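Local coordinates for protein prepilin (PDB 3FHV) that probably builds type IVb pili of Salmonella typhi as their major pilin subunit, here as its soluble domain, and interacts with the host chloride channel CFTR, at residues 71-76 / 89-94. Sequence-based numbering, arbitrary orientation.
Sequences GQIVVA and FTITTN
V74 and T92 form a hydrogen-bonded antiparallel pair, V74 N giving to T92 O and T92 N to V74 O, the latter nearly straight at 177°; A76 and T90 repeat the pattern two residues along, beyond the non-hydrogen-bonded pair V75 and I91. Q72 O takes two bonds from N94, from the backbone N at 3.1 Å and from the side-chain ND2 at 2.9 Å. They arrive from opposite faces of the carbonyl plane, ND2 well above it; the short asparagine side chain can bring its amide to the carbonyl its backbone N-H reaches.

On the V74 and A76 face, a water bridges the strands: it donates to V74 O (2.8 Å) and hydrogen-bonds T90 OG1 (2.8 Å) and T92 OG1 (2.6 Å). With OG1 between its backbone N and carbonyl carbon (chi1 56°), T90 turns its hydroxyl to this water; threonine suits this partly exposed face, being beta-branched yet able to bond water.

The other face is largely apolar. I73 CG2 lies beside I91 CG2 (4.1 Å), and V75 CG1 meets F89 CD1 obliquely at 4.0 Å. These bulky groups suit the buried side, covered by helices 8-25 and 36-45; T93 OG1 is satisfied there by Y14 and N67. The pair forms a beta hairpin central to the antiparallel sheet that packs on the N-terminal helix, as in type IV pilins.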
loop_
_atom_site.group_PDB
_atom_site.type_symbol
_atom_site.label_atom_id
_atom_site.label_comp_id
_atom_site.label_asym_id
_atom_site.label_seq_id
_atom_site.Cartn_x
_atom_site.Cartn_y
_atom_site.Cartn_z
ATOM N N GLY A 71 5.516 15.510 12.865
ATOM C CA GLY A 71 5.957 14.713 14.001
ATOM C C GLY A 71 6.603 13.454 13.446
ATOM O O GLY A 71 6.169 12.930 12.416
ATOM N N GLN A 72 7.629 12.941 14.113
ATOM C CA GLN A 72 8.301 11.754 13.597
ATOM C C GLN A 72 7.511 10.459 13.782
ATOM O O GLN A 72 6.785 10.293 14.764
ATOM C CB GLN A 72 9.693 11.615 14.235
ATOM C CG GLN A 72 10.522 10.478 13.644
ATOM C CD GLN A 72 11.976 10.488 14.083
ATOM O OE1 GLN A 72 12.321 11.045 15.123
ATOM N NE2 GLN A 72 12.834 9.848 13.295
ATOM N N ILE A 73 7.635 9.561 12.805
ATOM C CA ILE A 73 6.988 8.252 12.861
ATOM C C ILE A 73 8.151 7.265 12.943
ATOM O O ILE A 73 9.094 7.352 12.155
ATOM C CB ILE A 73 6.185 7.925 11.570
ATOM C CG1 ILE A 73 5.025 8.910 11.389
ATOM C CG2 ILE A 73 5.630 6.486 11.650
ATOM C CD1 ILE A 73 4.319 8.769 10.053
ATOM N N VAL A 74 8.095 6.350 13.901
ATOM C CA VAL A 74 9.148 5.352 14.040
ATOM C C VAL A 74 8.568 3.948 14.208
ATOM O O VAL A 74 7.668 3.729 15.026
ATOM C CB VAL A 74 10.058 5.647 15.257
ATOM C CG1 VAL A 74 11.189 4.617 15.314
ATOM C CG2 VAL A 74 10.626 7.065 15.164
ATOM N N VAL A 75 9.068 3.015 13.402
ATOM C CA VAL A 75 8.665 1.615 13.466
ATOM C C VAL A 75 9.827 0.959 14.188
ATOM O O VAL A 75 10.966 1.013 13.719
ATOM C CB VAL A 75 8.523 0.987 12.065
ATOM C CG1 VAL A 75 8.179 -0.501 12.191
ATOM C CG2 VAL A 75 7.424 1.716 11.283
ATOM N N ALA A 76 9.549 0.345 15.333
ATOM C CA ALA A 76 10.616 -0.258 16.117
ATOM C C ALA A 76 10.280 -1.644 16.647
ATOM O O ALA A 76 9.122 -1.964 16.914
ATOM C CB ALA A 76 10.986 0.671 17.276
ATOM N N PHE A 89 6.371 -5.552 16.904
ATOM C CA PHE A 89 6.960 -4.244 16.670
ATOM C C PHE A 89 5.904 -3.213 17.017
ATOM O O PHE A 89 4.743 -3.557 17.248
ATOM C CB PHE A 89 7.385 -4.099 15.201
ATOM C CG PHE A 89 6.247 -4.190 14.220
ATOM C CD1 PHE A 89 5.555 -3.050 13.817
ATOM C CD2 PHE A 89 5.856 -5.426 13.705
ATOM C CE1 PHE A 89 4.492 -3.140 12.913
ATOM C CE2 PHE A 89 4.801 -5.525 12.806
ATOM C CZ PHE A 89 4.116 -4.377 12.408
ATOM N N THR A 90 6.317 -1.954 17.073
ATOM C CA THR A 90 5.403 -0.864 17.370
ATOM C C THR A 90 5.549 0.208 16.302
ATOM O O THR A 90 6.599 0.333 15.674
ATOM C CB THR A 90 5.715 -0.184 18.729
ATOM O OG1 THR A 90 7.081 0.261 18.740
ATOM C CG2 THR A 90 5.473 -1.137 19.889
ATOM N N ILE A 91 4.475 0.960 16.080
ATOM C CA ILE A 91 4.513 2.087 15.156
ATOM C C ILE A 91 4.140 3.250 16.059
ATOM O O ILE A 91 3.022 3.306 16.579
ATOM C CB ILE A 91 3.467 1.993 14.023
ATOM C CG1 ILE A 91 3.764 0.787 13.123
ATOM C CG2 ILE A 91 3.505 3.285 13.178
ATOM C CD1 ILE A 91 2.798 0.662 11.949
ATOM N N THR A 92 5.089 4.154 16.264
ATOM C CA THR A 92 4.879 5.318 17.111
ATOM C C THR A 92 4.773 6.553 16.233
ATOM O O THR A 92 5.565 6.725 15.309
ATOM C CB THR A 92 6.069 5.522 18.087
ATOM O OG1 THR A 92 6.193 4.377 18.935
ATOM C CG2 THR A 92 5.857 6.767 18.956
ATOM N N THR A 93 3.795 7.409 16.516
ATOM C CA THR A 93 3.644 8.648 15.757
ATOM C C THR A 93 3.536 9.785 16.773
ATOM O O THR A 93 2.719 9.732 17.694
ATOM C CB THR A 93 2.419 8.586 14.816
ATOM O OG1 THR A 93 2.314 9.820 14.090
ATOM C CG2 THR A 93 1.133 8.310 15.600
ATOM N N ASN A 94 4.375 10.804 16.591
ATOM C CA ASN A 94 4.473 11.941 17.511
ATOM C C ASN A 94 3.820 13.268 17.130
ATOM O O ASN A 94 3.577 13.554 15.958
ATOM C CB ASN A 94 5.953 12.215 17.788
ATOM C CG ASN A 94 6.659 11.029 18.390
ATOM O OD1 ASN A 94 6.500 10.737 19.570
ATOM N ND2 ASN A 94 7.442 10.327 17.574
HETATM O O HOH W 1 7.800 2.731 17.632
#